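Local coordinates for Lin2111 protein (Listeria innocua, PDB 3EDP) that is of unknown function but probably acts as a DNA-binding transcription regulator of the GntR family, with a winged helix-turn-helix domain joined to a UTRA domain, at residues A[11-15]-A[52-57]; A[147-151]-A[215-219]. One frame throughout, in Å; residues are numbered along the deposited sequence.

Contact 1. Residues A[11-15]-A[52-57]; sequences FEVIA and RAVDLL
Phe11 meets Arg52 and Leu56 because its chi1 of 74° sets CG between the backbone N and the carbonyl carbon, which stands the ring up beside helix 47-59. With CG anti to its backbone N (chi1 -157°) and the chain extended beyond, Leu56 reaches CD1 to helix 10-23. There this one methyl is shared: it lies 3.6 Å from Ala15 CB, 3.8 Å from Glu12 CG and 4.1 Å from Phe11 CE1. The Phe11 and Arg52 side chains cross at about a right angle, CB against CB at 3.6 Å, while the extended arginine chain carries the guanidinium away from helix 10-23. Glu12 CG also lies over one face of the Phe11 ring, toward its rim, and the carboxylate beyond it forms a salt bridge with Lys8. Deeper in, the two helices meet through small residues. Ala53 CB rests 3.5 Å from Phe11 O, a carbonyl already bonded by Ala15 N within its own helix, and Ala15 CB comes to 4.2 Å from Ala53 CB. Leu57 CD2 closes the buried end against Ala15 O, 3.6 Å away. No hydrogen bond crosses; the grip is apolar packing, and the axes of the two segments approach to 8.2 Å and cross at -57°. This is consistent with the first helix packing on the third in the winged helix-turn-helix domain of GntR regulators, where helix 47-59 would be the recognition helix.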
loop_
_atom_site.group_PDB
_atom_site.type_symbol
_atom_site.label_atom_id
_atom_site.label_comp_id
_atom_site.label_asym_id
_atom_site.label_seq_id
_atom_site.Cartn_x
_atom_site.Cartn_y
_atom_site.Cartn_z
ATOM N N PHE A 11 32.858 17.265 -32.666
ATOM C CA PHE A 11 31.870 16.948 -31.635
ATOM C C PHE A 11 31.166 15.618 -31.931
ATOM O O PHE A 11 30.857 14.853 -31.015
ATOM C CB PHE A 11 30.876 18.096 -31.409
ATOM C CG PHE A 11 29.856 18.259 -32.508
ATOM C CD1 PHE A 11 28.612 17.646 -32.412
ATOM C CD2 PHE A 11 30.129 19.053 -33.616
ATOM C CE1 PHE A 11 27.655 17.806 -33.411
ATOM C CE2 PHE A 11 29.181 19.213 -34.626
ATOM C CZ PHE A 11 27.943 18.590 -34.523
ATOM N N GLU A 12 30.942 15.329 -33.210
ATOM C CA GLU A 12 30.305 14.065 -33.583
ATOM C C GLU A 12 31.244 12.885 -33.359
ATOM O O GLU A 12 30.809 11.810 -32.942
ATOM C CB GLU A 12 29.836 14.084 -35.039
ATOM C CG GLU A 12 28.569 14.871 -35.279
ATOM C CD GLU A 12 28.158 14.874 -36.744
ATOM O OE1 GLU A 12 28.713 14.069 -37.525
ATOM O OE2 GLU A 12 27.280 15.685 -37.115
ATOM N N VAL A 13 32.529 13.083 -33.644
ATOM C CA VAL A 13 33.516 12.036 -33.386
ATOM C C VAL A 13 33.531 11.713 -31.895
ATOM O O VAL A 13 33.493 10.546 -31.494
ATOM C CB VAL A 13 34.932 12.442 -33.858
ATOM C CG1 VAL A 13 35.960 11.381 -33.459
ATOM C CG2 VAL A 13 34.944 12.650 -35.358
ATOM N N ILE A 14 33.550 12.759 -31.073
ATOM C CA ILE A 14 33.562 12.586 -29.624
ATOM C C ILE A 14 32.259 11.978 -29.086
ATOM O O ILE A 14 32.295 11.104 -28.226
ATOM C CB ILE A 14 33.947 13.897 -28.896
ATOM C CG1 ILE A 14 35.420 14.223 -29.175
ATOM C CG2 ILE A 14 33.738 13.774 -27.394
ATOM C CD1 ILE A 14 35.876 15.490 -28.526
ATOM N N ALA A 15 31.115 12.410 -29.611
ATOM C CA ALA A 15 29.843 11.789 -29.221
ATOM C C ALA A 15 29.853 10.277 -29.489
ATOM O O ALA A 15 29.381 9.492 -28.671
ATOM C CB ALA A 15 28.661 12.456 -29.948
ATOM N N ARG A 52 28.617 20.286 -27.282
ATOM C CA ARG A 52 27.961 19.861 -28.514
ATOM C C ARG A 52 27.836 18.340 -28.614
ATOM O O ARG A 52 26.826 17.829 -29.092
ATOM C CB ARG A 52 28.697 20.410 -29.732
ATOM C CG ARG A 52 28.540 21.914 -29.922
ATOM C CD ARG A 52 29.587 22.439 -30.894
ATOM N NE ARG A 52 29.291 23.790 -31.351
ATOM C CZ ARG A 52 30.127 24.534 -32.067
ATOM N NH1 ARG A 52 31.331 24.055 -32.397
ATOM N NH2 ARG A 52 29.757 25.757 -32.452
ATOM N N ALA A 53 28.872 17.628 -28.186
ATOM C CA ALA A 53 28.833 16.173 -28.171
ATOM C C ALA A 53 27.708 15.700 -27.252
ATOM O O ALA A 53 26.912 14.839 -27.625
ATOM C CB ALA A 53 30.176 15.603 -27.704
ATOM N N VAL A 54 27.653 16.273 -26.052
ATOM C CA VAL A 54 26.641 15.901 -25.072
ATOM C C VAL A 54 25.232 16.251 -25.581
ATOM O O VAL A 54 24.322 15.432 -25.474
ATOM C CB VAL A 54 26.917 16.534 -23.675
ATOM C CG1 VAL A 54 25.774 16.226 -22.692
ATOM C CG2 VAL A 54 28.241 16.025 -23.107
ATOM N N ASP A 55 25.061 17.450 -26.147
ATOM C CA ASP A 55 23.768 17.838 -26.736
ATOM C C ASP A 55 23.283 16.752 -27.688
ATOM O O ASP A 55 22.106 16.408 -27.715
ATOM C CB ASP A 55 23.874 19.138 -27.537
ATOM C CG ASP A 55 23.939 20.373 -26.670
ATOM O OD1 ASP A 55 23.806 20.271 -25.429
ATOM O OD2 ASP A 55 24.129 21.464 -27.251
ATOM N N LEU A 56 24.207 16.238 -28.488
ATOM C CA LEU A 56 23.914 15.171 -29.436
ATOM C C LEU A 56 23.464 13.902 -28.706
ATOM O O LEU A 56 22.513 13.235 -29.125
ATOM C CB LEU A 56 25.156 14.881 -30.281
ATOM C CG LEU A 56 25.011 14.218 -31.648
ATOM C CD1 LEU A 56 26.383 14.070 -32.292
ATOM C CD2 LEU A 56 24.342 12.867 -31.530
ATOM N N LEU A 57 24.152 13.561 -27.619
ATOM C CA LEU A 57 23.796 12.379 -26.844
ATOM C C LEU A 57 22.441 12.552 -26.160
ATOM O O LEU A 57 21.639 11.619 -26.103
ATOM C CB LEU A 57 24.887 12.053 -25.826
ATOM C CG LEU A 57 26.230 11.756 -26.498
ATOM C CD1 LEU A 57 27.339 11.671 -25.458
ATOM C CD2 LEU A 57 26.143 10.482 -27.309
#

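Contact 2. Residues A[147-151]-A[215-219]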
loop_
_atom_site.group_PDB
_atom_site.type_symbol
_atom_site.label_atom_id
_atom_site.label_comp_id
_atom_site.label_asym_id
_atom_site.label_seq_id
_atom_site.Cartn_x
_atom_site.Cartn_y
_atom_site.Cartn_z
ATOM N N LEU A 147 15.871 10.422 -8.342
ATOM C CA LEU A 147 17.240 9.944 -8.429
ATOM C C LEU A 147 17.980 10.067 -7.111
ATOM O O LEU A 147 18.647 9.130 -6.685
ATOM C CB LEU A 147 17.999 10.728 -9.499
ATOM C CG LEU A 147 18.069 10.089 -10.879
ATOM C CD1 LEU A 147 19.032 8.918 -10.846
ATOM C CD2 LEU A 147 16.682 9.663 -11.347
ATOM N N GLY A 148 17.864 11.233 -6.482
ATOM C CA GLY A 148 18.540 11.507 -5.221
ATOM C C GLY A 148 18.105 10.628 -4.060
ATOM O O GLY A 148 18.751 10.607 -3.017
ATOM N N LEU A 149 17.004 9.906 -4.236
ATOM C CA LEU A 149 16.484 9.031 -3.195
ATOM C C LEU A 149 16.808 7.569 -3.509
ATOM O O LEU A 149 16.756 6.710 -2.631
ATOM C CB LEU A 149 14.968 9.217 -3.062
ATOM C CG LEU A 149 14.429 10.249 -2.062
ATOM C CD1 LEU A 149 15.431 11.354 -1.762
ATOM C CD2 LEU A 149 13.102 10.822 -2.530
ATOM N N TYR A 150 17.115 7.291 -4.775
ATOM C CA TYR A 150 17.538 5.953 -5.198
ATOM C C TYR A 150 18.879 6.008 -5.955
ATOM O O TYR A 150 19.026 5.401 -7.020
ATOM C CB TYR A 150 16.440 5.282 -6.042
ATOM C CG TYR A 150 15.134 5.136 -5.283
ATOM C CD1 TYR A 150 14.752 3.916 -4.740
ATOM C CD2 TYR A 150 14.303 6.233 -5.077
ATOM C CE1 TYR A 150 13.570 3.785 -4.032
ATOM C CE2 TYR A 150 13.123 6.111 -4.360
ATOM C CZ TYR A 150 12.761 4.884 -3.844
ATOM O OH TYR A 150 11.593 4.756 -3.128
ATOM N N PRO A 151 19.869 6.723 -5.385
ATOM C CA PRO A 151 21.143 7.046 -6.047
ATOM C C PRO A 151 21.963 5.833 -6.484
ATOM O O PRO A 151 22.645 5.903 -7.501
ATOM C CB PRO A 151 21.910 7.806 -4.952
ATOM C CG PRO A 151 21.328 7.289 -3.683
ATOM C CD PRO A 151 19.863 7.222 -3.999
HETATM N N MSE A 215 8.189 12.602 4.581
HETATM C CA MSE A 215 9.039 12.705 3.396
HETATM C C MSE A 215 8.629 11.716 2.303
HETATM O O MSE A 215 8.870 10.514 2.427
HETATM C CB MSE A 215 10.504 12.474 3.756
HETATM C CG MSE A 215 11.430 12.528 2.541
HETATM SE SE MSE A 215 13.131 11.664 2.897
HETATM C CE MSE A 215 14.115 13.236 3.499
ATOM N N PRO A 216 8.017 12.225 1.225
ATOM C CA PRO A 216 7.614 11.379 0.094
ATOM C C PRO A 216 8.858 10.841 -0.596
ATOM O O PRO A 216 9.790 11.601 -0.844
ATOM C CB PRO A 216 6.882 12.353 -0.839
ATOM C CG PRO A 216 6.646 13.599 -0.027
ATOM C CD PRO A 216 7.771 13.651 0.958
ATOM N N ILE A 217 8.883 9.546 -0.879
ATOM C CA ILE A 217 10.035 8.939 -1.531
ATOM C C ILE A 217 9.664 8.328 -2.874
ATOM O O ILE A 217 10.538 8.070 -3.707
ATOM C CB ILE A 217 10.703 7.862 -0.640
ATOM C CG1 ILE A 217 9.724 6.724 -0.347
ATOM C CG2 ILE A 217 11.229 8.487 0.659
ATOM C CD1 ILE A 217 10.316 5.614 0.517
ATOM N N ALA A 218 8.372 8.105 -3.096
ATOM C CA ALA A 218 7.936 7.495 -4.352
ATOM C C ALA A 218 6.463 7.758 -4.649
ATOM O O ALA A 218 5.657 7.953 -3.741
ATOM C CB ALA A 218 8.213 5.998 -4.342
ATOM N N ILE A 219 6.122 7.767 -5.930
ATOM C CA ILE A 219 4.739 7.907 -6.356
ATOM C C ILE A 219 4.400 6.813 -7.345
ATOM O O ILE A 219 5.207 6.494 -8.228
ATOM C CB ILE A 219 4.497 9.248 -7.069
ATOM C CG1 ILE A 219 4.780 10.418 -6.132
ATOM C CG2 ILE A 219 3.068 9.315 -7.585
ATOM C CD1 ILE A 219 4.830 11.743 -6.845
#
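The Tyr150 ring meets strand 215-225 with its rim: Ile217 O lies at the edge, in the ring plane, 3.3 Å from CE2. The approach is a close CH-to-carbonyl contact with no hydrogen bond across the segments. Chi1 of -60°, with CG anti to the carbonyl carbon, swings the ring from the loop toward the strand and brings the phenol oxygen beside Ile217 O and the side chains of Ile217 and Ala218. Tyr150 OH lies 3.8 Å from Ala218 CB and 3.9 Å from Ile217 CG1; its hydrogen-bonding partner is Val167 O, at the end of helix 163-167, which pins the far end of the ring. Beside the tyrosine, Leu149 points its side chain at the strand backbone. Its CD2 methyl sits 3.7 Å from Ile217 CA and 3.8 Å from Pro216 O, with Ile217 CB a little farther at 4.3 Å. Two consecutive loop residues thus cover the main chain around Ile217, one with an aromatic edge and the other with a methyl. At this point the strand is irregular: Ile217 and Ala218 both face Phe209 of strand 201-211 in a classic beta bulge. The loop 147-151, which follows strand 137-146, packs against the bulged start of strand 215-225, with Tyr172 touching both Leu149 and Ile217 and helix 110-117 packing against Pro216 and Ile219.

Overall arrangement
Contacts 1 and 2 share no helix or strand: contact 1 joins two helices of the GntR-family DNA-binding region, contact 2 a loop and a strand of the UTRA domain. Their centres are 30 Å apart and, with some 15 Å between their nearest atoms, they do not meet; they follow one another along the chain. Contact 1 is partly buried, its centre about 24 Å from the centre of the chain, grading from an alanine-lined interior to the more exposed Phe11 and Arg52. Contact 2 is buried, its centre about 12 Å from the chain centre, yet covers less surface, 198 against 342 Å². Neither has a crossing hydrogen bond; contact 1 relies on aliphatic and aromatic carbons packed between two helices, contact 2 on side chains laid against strand backbone.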